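Local coordinates for protein phosphoglycerol transferase GacH (Streptococcus pyogenes MGAS5005, PDB 6DGM) that probably transfers glycerol phosphate onto streptococcal rhamnose polysaccharide, here as the manganese-binding C-terminal domain of a membrane protein, at residues 214-220 and 239-244; 219-223 and 234-238; 49-54 and 287-292. All blocks are in the same frame, centred on the assembly; numbering follows the deposited sequence.

Interaction 1. Residues 214-220 and 239-244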
loop_
_atom_site.group_PDB
_atom_site.type_symbol
_atom_site.label_atom_id
_atom_site.label_comp_id
_atom_site.label_asym_id
_atom_site.label_seq_id
_atom_site.Cartn_x
_atom_site.Cartn_y
_atom_site.Cartn_z
ATOM N N SER A 214 19.441 16.802 -5.437
ATOM C CA SER A 214 20.154 16.709 -4.169
ATOM C C SER A 214 21.644 16.639 -4.434
ATOM O O SER A 214 22.097 15.783 -5.194
ATOM C CB SER A 214 19.701 15.464 -3.394
ATOM O OG SER A 214 20.335 15.436 -2.127
ATOM N N ASP A 215 22.409 17.531 -3.795
ATOM C CA ASP A 215 23.854 17.526 -3.909
ATOM C C ASP A 215 24.553 16.828 -2.761
ATOM O O ASP A 215 25.756 16.568 -2.869
ATOM C CB ASP A 215 24.364 18.967 -4.018
ATOM C CG ASP A 215 24.135 19.533 -5.401
ATOM O OD1 ASP A 215 24.738 18.967 -6.325
ATOM O OD2 ASP A 215 23.307 20.452 -5.568
ATOM N N TYR A 216 23.841 16.500 -1.684
ATOM C CA TYR A 216 24.458 15.944 -0.488
ATOM C C TYR A 216 23.563 14.847 0.057
ATOM O O TYR A 216 22.339 14.911 -0.094
ATOM C CB TYR A 216 24.679 17.048 0.569
ATOM C CG TYR A 216 25.426 18.215 -0.035
ATOM C CD1 TYR A 216 26.776 18.121 -0.314
ATOM C CD2 TYR A 216 24.766 19.387 -0.392
ATOM C CE1 TYR A 216 27.452 19.136 -0.904
ATOM C CE2 TYR A 216 25.445 20.422 -0.980
ATOM C CZ TYR A 216 26.784 20.297 -1.238
ATOM O OH TYR A 216 27.470 21.324 -1.834
ATOM N N PRO A 217 24.145 13.808 0.675
ATOM C CA PRO A 217 25.575 13.590 0.942
ATOM C C PRO A 217 26.407 13.370 -0.321
ATOM O O PRO A 217 26.091 12.487 -1.106
ATOM C CB PRO A 217 25.575 12.314 1.796
ATOM C CG PRO A 217 24.199 12.222 2.356
ATOM C CD PRO A 217 23.301 12.780 1.309
ATOM N N GLU A 218 27.466 14.163 -0.507
ATOM C CA GLU A 218 28.223 14.094 -1.750
ATOM C C GLU A 218 28.958 12.774 -1.893
ATOM O O GLU A 218 29.255 12.363 -3.023
ATOM C CB GLU A 218 29.205 15.261 -1.855
ATOM C CG GLU A 218 30.272 15.280 -0.810
ATOM C CD GLU A 218 31.151 16.518 -0.957
ATOM O OE1 GLU A 218 31.730 16.968 0.054
ATOM O OE2 GLU A 218 31.231 17.039 -2.092
ATOM N N GLU A 219 29.243 12.094 -0.781
ATOM C CA GLU A 219 29.920 10.808 -0.853
ATOM C C GLU A 219 29.036 9.727 -1.471
ATOM O O GLU A 219 29.557 8.693 -1.910
ATOM C CB GLU A 219 30.389 10.370 0.536
ATOM C CG GLU A 219 29.296 10.252 1.586
ATOM C CD GLU A 219 29.062 11.547 2.379
ATOM O OE1 GLU A 219 29.324 12.652 1.849
ATOM O OE2 GLU A 219 28.608 11.451 3.547
ATOM N N ILE A 220 27.728 9.935 -1.520
ATOM C CA ILE A 220 26.840 8.973 -2.169
ATOM C C ILE A 220 26.840 9.259 -3.660
ATOM O O ILE A 220 26.404 10.330 -4.099
ATOM C CB ILE A 220 25.418 9.041 -1.595
ATOM C CG1 ILE A 220 25.407 8.585 -0.141
ATOM C CG2 ILE A 220 24.459 8.189 -2.441
ATOM C CD1 ILE A 220 24.088 8.788 0.512
ATOM N N ALA A 239 19.331 8.461 -4.982
ATOM C CA ALA A 239 19.937 7.685 -3.905
ATOM C C ALA A 239 20.230 8.561 -2.688
ATOM O O ALA A 239 20.047 8.126 -1.541
ATOM C CB ALA A 239 21.217 6.993 -4.374
ATOM N N ARG A 240 20.693 9.786 -2.920
ATOM C CA ARG A 240 20.908 10.725 -1.827
ATOM C C ARG A 240 19.604 11.001 -1.091
ATOM O O ARG A 240 19.561 10.996 0.141
ATOM C CB ARG A 240 21.526 12.020 -2.358
ATOM C CG ARG A 240 22.959 11.846 -2.784
ATOM C CD ARG A 240 23.424 13.012 -3.619
ATOM N NE ARG A 240 24.839 12.855 -3.939
ATOM C CZ ARG A 240 25.501 13.588 -4.820
ATOM N NH1 ARG A 240 24.880 14.544 -5.494
ATOM N NH2 ARG A 240 26.784 13.340 -5.039
ATOM N N LEU A 241 18.524 11.253 -1.839
ATOM C CA LEU A 241 17.225 11.491 -1.217
ATOM C C LEU A 241 16.748 10.272 -0.435
ATOM O O LEU A 241 16.201 10.413 0.666
ATOM C CB LEU A 241 16.215 11.906 -2.289
ATOM C CG LEU A 241 16.463 13.305 -2.865
ATOM C CD1 LEU A 241 15.582 13.529 -4.088
ATOM C CD2 LEU A 241 16.168 14.384 -1.854
ATOM N N LEU A 242 16.985 9.065 -0.955
ATOM C CA LEU A 242 16.618 7.870 -0.203
ATOM C C LEU A 242 17.332 7.818 1.142
ATOM O O LEU A 242 16.767 7.337 2.137
ATOM C CB LEU A 242 16.939 6.595 -0.973
ATOM C CG LEU A 242 15.989 6.159 -2.075
ATOM C CD1 LEU A 242 16.370 4.733 -2.501
ATOM C CD2 LEU A 242 14.524 6.207 -1.691
ATOM N N SER A 243 18.597 8.261 1.179
ATOM C CA SER A 243 19.357 8.199 2.424
ATOM C C SER A 243 18.688 9.014 3.529
ATOM O O SER A 243 18.752 8.628 4.708
ATOM C CB SER A 243 20.806 8.639 2.183
ATOM O OG SER A 243 20.936 10.052 2.197
ATOM N N PHE A 244 18.046 10.138 3.174
ATOM C CA PHE A 244 17.307 10.916 4.170
ATOM C C PHE A 244 16.044 10.178 4.589
ATOM O O PHE A 244 15.739 10.062 5.781
ATOM C CB PHE A 244 16.923 12.304 3.628
ATOM C CG PHE A 244 18.082 13.240 3.447
ATOM C CD1 PHE A 244 18.606 13.922 4.527
ATOM C CD2 PHE A 244 18.624 13.470 2.187
ATOM C CE1 PHE A 244 19.681 14.798 4.366
ATOM C CE2 PHE A 244 19.703 14.327 2.028
ATOM C CZ PHE A 244 20.228 14.999 3.112
#
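Ile220 O is gripped by two nitrogens of Arg240: NE at 3.0 Å, lying in the carbonyl plane although the oxygen is tilted out of the guanidinium plane, and NH2 through a weak bond. Arg240 NH1 reaches Ser214 O at 3.1 Å in a straighter bond (159°) that lies in the guanidinium plane. Weak bonds from NE to Pro217 O and from NH2 to Glu218 O complete the ring of acceptors, while Asp215 O lies 3.4 Å above one face of the guanidinium, offset toward the rim and too poorly angled to bond. The Arg240 chain is extended from CG to NE, which carries the charge from the helix into the curl of loop 214-220, closed by a cis peptide before Pro217 and a type I turn from Pro217 to Ile220. Ile220 CB lies 3.9 Å from Arg240 CG; Pro217 CD packs 4.0 Å from CE2 of the Phe244 ring. Ser243 turns its hydroxyl back to Arg240 O at 2.6 Å, within the helix, and offers CB to Ile220 CD1. Arginine suits the place because its N-H groups serve several carbonyls, whose dipoles probably stabilise its charge in place of a carboxylate, Asp215 lying beyond salt-bridge distance.

Interaction 2. Residues 219-223 and 234-238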
loop_
_atom_site.group_PDB
_atom_site.type_symbol
_atom_site.label_atom_id
_atom_site.label_comp_id
_atom_site.label_asym_id
_atom_site.label_seq_id
_atom_site.Cartn_x
_atom_site.Cartn_y
_atom_site.Cartn_z
ATOM N N GLU A 219 29.243 12.094 -0.781
ATOM C CA GLU A 219 29.920 10.808 -0.853
ATOM C C GLU A 219 29.036 9.727 -1.471
ATOM O O GLU A 219 29.557 8.693 -1.910
ATOM C CB GLU A 219 30.389 10.370 0.536
ATOM C CG GLU A 219 29.296 10.252 1.586
ATOM C CD GLU A 219 29.062 11.547 2.379
ATOM O OE1 GLU A 219 29.324 12.652 1.849
ATOM O OE2 GLU A 219 28.608 11.451 3.547
ATOM N N ILE A 220 27.728 9.935 -1.520
ATOM C CA ILE A 220 26.840 8.973 -2.169
ATOM C C ILE A 220 26.840 9.259 -3.660
ATOM O O ILE A 220 26.404 10.330 -4.099
ATOM C CB ILE A 220 25.418 9.041 -1.595
ATOM C CG1 ILE A 220 25.407 8.585 -0.141
ATOM C CG2 ILE A 220 24.459 8.189 -2.441
ATOM C CD1 ILE A 220 24.088 8.788 0.512
ATOM N N VAL A 221 27.344 8.312 -4.440
ATOM C CA VAL A 221 27.390 8.438 -5.891
ATOM C C VAL A 221 26.932 7.106 -6.467
ATOM O O VAL A 221 27.186 6.042 -5.898
ATOM C CB VAL A 221 28.785 8.820 -6.425
ATOM C CG1 VAL A 221 29.215 10.179 -5.874
ATOM C CG2 VAL A 221 29.790 7.769 -6.094
ATOM N N ALA A 222 26.244 7.171 -7.596
ATOM C CA ALA A 222 25.671 5.978 -8.197
ATOM C C ALA A 222 25.873 6.052 -9.700
ATOM O O ALA A 222 25.945 7.136 -10.291
ATOM C CB ALA A 222 24.188 5.824 -7.856
ATOM N N GLU A 223 26.010 4.887 -10.309
ATOM C CA GLU A 223 26.124 4.821 -11.754
ATOM C C GLU A 223 25.493 3.520 -12.209
ATOM O O GLU A 223 25.341 2.573 -11.433
ATOM C CB GLU A 223 27.575 4.910 -12.220
ATOM C CG GLU A 223 28.456 3.799 -11.713
ATOM C CD GLU A 223 29.897 3.972 -12.136
ATOM O OE1 GLU A 223 30.307 5.125 -12.386
ATOM O OE2 GLU A 223 30.616 2.953 -12.223
ATOM N N ASN A 234 20.489 11.518 -12.176
ATOM C CA ASN A 234 19.203 11.257 -11.546
ATOM C C ASN A 234 19.305 10.144 -10.508
ATOM O O ASN A 234 18.757 10.258 -9.408
ATOM C CB ASN A 234 18.172 10.883 -12.606
ATOM C CG ASN A 234 17.566 12.090 -13.278
ATOM O OD1 ASN A 234 17.482 13.159 -12.697
ATOM N ND2 ASN A 234 17.147 11.920 -14.520
ATOM N N LEU A 235 19.999 9.056 -10.845
ATOM C CA LEU A 235 20.135 7.959 -9.902
ATOM C C LEU A 235 20.878 8.409 -8.654
ATOM O O LEU A 235 20.503 8.040 -7.532
ATOM C CB LEU A 235 20.857 6.784 -10.555
ATOM C CG LEU A 235 21.132 5.572 -9.649
ATOM C CD1 LEU A 235 19.852 4.952 -9.078
ATOM C CD2 LEU A 235 21.952 4.519 -10.410
ATOM N N THR A 236 21.944 9.202 -8.831
ATOM C CA THR A 236 22.697 9.703 -7.685
ATOM C C THR A 236 21.834 10.602 -6.813
ATOM O O THR A 236 21.825 10.460 -5.586
ATOM C CB THR A 236 23.946 10.432 -8.179
ATOM O OG1 THR A 236 24.835 9.481 -8.769
ATOM C CG2 THR A 236 24.666 11.175 -7.028
ATOM N N SER A 237 21.113 11.550 -7.428
ATOM C CA SER A 237 20.246 12.435 -6.658
ATOM C C SER A 237 19.171 11.646 -5.918
ATOM O O SER A 237 18.865 11.932 -4.753
ATOM C CB SER A 237 19.557 13.435 -7.597
ATOM O OG SER A 237 20.505 14.184 -8.335
ATOM N N TYR A 238 18.559 10.679 -6.601
ATOM C CA TYR A 238 17.549 9.831 -5.974
ATOM C C TYR A 238 18.130 9.041 -4.806
ATOM O O TYR A 238 17.498 8.934 -3.746
ATOM C CB TYR A 238 16.984 8.885 -7.031
ATOM C CG TYR A 238 16.108 7.785 -6.486
ATOM C CD1 TYR A 238 14.795 8.042 -6.150
ATOM C CD2 TYR A 238 16.607 6.496 -6.320
ATOM C CE1 TYR A 238 13.991 7.024 -5.644
ATOM C CE2 TYR A 238 15.816 5.479 -5.834
ATOM C CZ TYR A 238 14.510 5.757 -5.487
ATOM O OH TYR A 238 13.715 4.738 -4.996
#
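The flat groups that 219-223 turns to the helix are backbone peptides, not rings: the N-H of Ala222 is directed at Thr236 OG1, 2.9 Å from Ala222 N with an angle of 149° at the hydrogen, and the carbonyl oxygen of Ile220, itself hydrogen-bonded to Arg240 NE, lies 3.5 Å from the methyl Thr236 CG2. Two branches of one threonine thus meet the chain on the two flanks of Val221. The torsion at Thr236 (chi1 -68°) puts OG1 beside its own backbone N and CG2 anti to it, spreading hydroxyl and methyl across the chain opposite. OG1 also bonds Asn232 O one turn earlier in the helix, as helical threonines often do, and accepts from Ala222 N as well. Next to this polar link is a small apolar one. Ala222 CB meets Leu235 at CG, 3.6 Å away, and at CD2 at the same distance; Leu235 CD2 continues to Glu223 O. A small residue such as alanine lets the backbones come close, with CA atoms of Ala222 and Thr236 4.8 Å apart. Val58 and Val60 of the neighbouring strand pack beside Leu235 and Ala222. The arrangement is that of a short two-stranded antiparallel sheet, 58-60 with 222-224, laid against the first turns of helix 229-257, which follows the second strand after a brief connection.

Interaction 3. Residues 49-54 and 287-292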
loop_
_atom_site.group_PDB
_atom_site.type_symbol
_atom_site.label_atom_id
_atom_site.label_comp_id
_atom_site.label_asym_id
_atom_site.label_seq_id
_atom_site.Cartn_x
_atom_site.Cartn_y
_atom_site.Cartn_z
ATOM N N LEU A 49 9.806 4.756 -3.640
ATOM C CA LEU A 49 10.856 4.106 -2.866
ATOM C C LEU A 49 11.107 2.664 -3.311
ATOM O O LEU A 49 10.227 1.804 -3.238
ATOM C CB LEU A 49 10.537 4.157 -1.371
ATOM C CG LEU A 49 11.666 3.555 -0.521
ATOM C CD1 LEU A 49 11.902 4.396 0.709
ATOM C CD2 LEU A 49 11.380 2.107 -0.143
ATOM N N SER A 50 12.347 2.377 -3.688
ATOM C CA SER A 50 12.705 1.021 -4.071
ATOM C C SER A 50 14.223 0.908 -4.071
ATOM O O SER A 50 14.918 1.755 -4.646
ATOM C CB SER A 50 12.131 0.674 -5.451
ATOM O OG SER A 50 12.238 -0.722 -5.711
ATOM N N ASP A 51 14.728 -0.144 -3.442
ATOM C CA ASP A 51 16.156 -0.297 -3.245
ATOM C C ASP A 51 16.862 -0.378 -4.585
ATOM O O ASP A 51 16.626 -1.324 -5.337
ATOM C CB ASP A 51 16.417 -1.580 -2.462
ATOM C CG ASP A 51 17.855 -1.714 -2.002
ATOM O OD1 ASP A 51 18.737 -0.957 -2.464
ATOM O OD2 ASP A 51 18.109 -2.600 -1.160
ATOM N N PRO A 52 17.741 0.567 -4.916
ATOM C CA PRO A 52 18.459 0.466 -6.198
ATOM C C PRO A 52 19.373 -0.746 -6.302
ATOM O O PRO A 52 19.746 -1.135 -7.418
ATOM C CB PRO A 52 19.238 1.785 -6.290
ATOM C CG PRO A 52 19.225 2.378 -4.925
ATOM C CD PRO A 52 18.089 1.784 -4.155
ATOM N N ASP A 53 19.730 -1.368 -5.176
ATOM C CA ASP A 53 20.594 -2.539 -5.202
ATOM C C ASP A 53 19.970 -3.712 -5.948
ATOM O O ASP A 53 20.701 -4.613 -6.374
ATOM C CB ASP A 53 20.922 -2.949 -3.765
ATOM C CG ASP A 53 21.960 -4.046 -3.694
ATOM O OD1 ASP A 53 22.678 -4.262 -4.698
ATOM O OD2 ASP A 53 22.053 -4.697 -2.631
ATOM N N ARG A 54 18.647 -3.727 -6.127
ATOM C CA ARG A 54 18.008 -4.801 -6.876
ATOM C C ARG A 54 18.074 -4.590 -8.383
ATOM O O ARG A 54 17.724 -5.500 -9.142
ATOM C CB ARG A 54 16.528 -4.942 -6.501
ATOM C CG ARG A 54 16.258 -5.790 -5.306
ATOM C CD ARG A 54 14.785 -6.203 -5.255
ATOM N NE ARG A 54 13.892 -5.059 -5.235
ATOM C CZ ARG A 54 13.690 -4.299 -4.166
ATOM N NH1 ARG A 54 14.331 -4.558 -3.026
ATOM N NH2 ARG A 54 12.849 -3.284 -4.228
ATOM N N ASN A 287 12.315 -6.971 -12.044
ATOM C CA ASN A 287 12.724 -5.995 -11.037
ATOM C C ASN A 287 12.324 -4.572 -11.397
ATOM O O ASN A 287 12.426 -3.685 -10.548
ATOM C CB ASN A 287 14.231 -6.087 -10.801
ATOM C CG ASN A 287 14.614 -7.314 -9.988
ATOM O OD1 ASN A 287 13.893 -7.711 -9.076
ATOM N ND2 ASN A 287 15.740 -7.920 -10.319
ATOM N N LYS A 288 11.848 -4.335 -12.616
ATOM C CA LYS A 288 11.295 -3.021 -12.939
ATOM C C LYS A 288 10.012 -2.734 -12.168
ATOM O O LYS A 288 9.612 -1.569 -12.084
ATOM C CB LYS A 288 11.073 -2.935 -14.443
ATOM C CG LYS A 288 10.599 -1.609 -14.968
ATOM C CD LYS A 288 10.624 -1.635 -16.510
ATOM C CE LYS A 288 9.893 -0.444 -17.100
ATOM N NZ LYS A 288 9.942 -0.494 -18.605
ATOM N N TYR A 289 9.376 -3.761 -11.582
ATOM C CA TYR A 289 8.075 -3.617 -10.940
ATOM C C TYR A 289 8.050 -4.152 -9.514
ATOM O O TYR A 289 6.965 -4.428 -8.988
ATOM C CB TYR A 289 6.989 -4.302 -11.784
ATOM C CG TYR A 289 6.906 -3.711 -13.168
ATOM C CD1 TYR A 289 6.157 -2.571 -13.402
ATOM C CD2 TYR A 289 7.617 -4.261 -14.238
ATOM C CE1 TYR A 289 6.076 -2.010 -14.663
ATOM C CE2 TYR A 289 7.554 -3.693 -15.510
ATOM C CZ TYR A 289 6.783 -2.566 -15.711
ATOM O OH TYR A 289 6.718 -1.995 -16.958
ATOM N N LEU A 290 9.203 -4.266 -8.855
ATOM C CA LEU A 290 9.271 -4.820 -7.506
ATOM C C LEU A 290 9.841 -3.784 -6.543
ATOM O O LEU A 290 11.041 -3.480 -6.581
ATOM C CB LEU A 290 10.104 -6.103 -7.485
ATOM C CG LEU A 290 9.481 -7.287 -8.226
ATOM C CD1 LEU A 290 10.461 -8.429 -8.339
ATOM C CD2 LEU A 290 8.199 -7.738 -7.514
ATOM N N THR A 291 8.988 -3.287 -5.647
ATOM C CA THR A 291 9.387 -2.342 -4.615
ATOM C C THR A 291 9.490 -3.055 -3.265
ATOM O O THR A 291 9.160 -4.234 -3.124
ATOM C CB THR A 291 8.362 -1.212 -4.511
ATOM O OG1 THR A 291 7.130 -1.753 -3.995
ATOM C CG2 THR A 291 8.095 -0.567 -5.859
ATOM N N ASP A 292 9.934 -2.303 -2.252
ATOM C CA ASP A 292 10.057 -2.810 -0.884
ATOM C C ASP A 292 8.807 -2.535 -0.067
ATOM O O ASP A 292 8.161 -1.501 -0.231
ATOM C CB ASP A 292 11.248 -2.126 -0.209
ATOM C CG ASP A 292 12.543 -2.390 -0.936
ATOM O OD1 ASP A 292 12.856 -1.630 -1.893
ATOM O OD2 ASP A 292 13.231 -3.382 -0.576
HETATM O O HOH W 1 15.908 -3.439 0.605
HETATM O O HOH W 2 13.309 -3.525 -7.999
#
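Strand 290-297 of the central sheet, in this alkaline phosphatase-superfamily domain, is joined to the loop after strand 40-46, just beyond the manganese ligand Glu47, by an end-on salt bridge between Arg54 and Asp292. Arg54 NH2 meets Asp292 OD1 at 2.9 Å from above the carboxylate plane, and NH1 meets OD2, also at 2.9 Å, on its syn side but 35° out of that plane; guanidinium and carboxylate planes stand 58° apart. A bend at chi3 of Arg54 (-58°) turns the edge of the guanidinium toward the strand, where NH2 also donates to Leu290 O at 3.0 Å. Asp292 OD1 takes a second donor, Asp51 N at 2.8 Å, nearly along its C-O axis; a carboxylate suits the place because it can accept all three N-H groups at once. Asp51 itself forms an Asx turn, OD1 accepting from Asp53 N, which helps shape the 3-10 turn that delivers Arg54. One water joins Asp51 OD2 to Asp292 OD2, and Lys72 also pairs with OD2, probably helping keep Asp292 ionised. A second water accepts from Arg54 NE and donates to Asn287 O and Leu290 O. The Thr291 hydroxyl bonds Gly269 O, next to the manganese ligands Asp270 and His271.

Interactions 1 and 2 fasten one continuous piece of chain, 214-223, to successive turns of helix 229-257 and share Ile220; both lie near the periphery. Interaction 3, between segments far apart in sequence, is deeper and nearer the manganese site. Their chemistry differs accordingly: interaction 1, only partly buried, sets an arginine among neutral carbonyls; interaction 2 is small and buried, with one amide N-H bond to a threonine hydroxyl and small apolar contacts; interaction 3 pairs an arginine with a carboxylate and adds waters. The helix also links the contacts, since Leu242 packs on Leu49 and Pro52, and Tyr238 OH, 3.0 Å from Ser50 N, connects the helix to the loop of interaction 3.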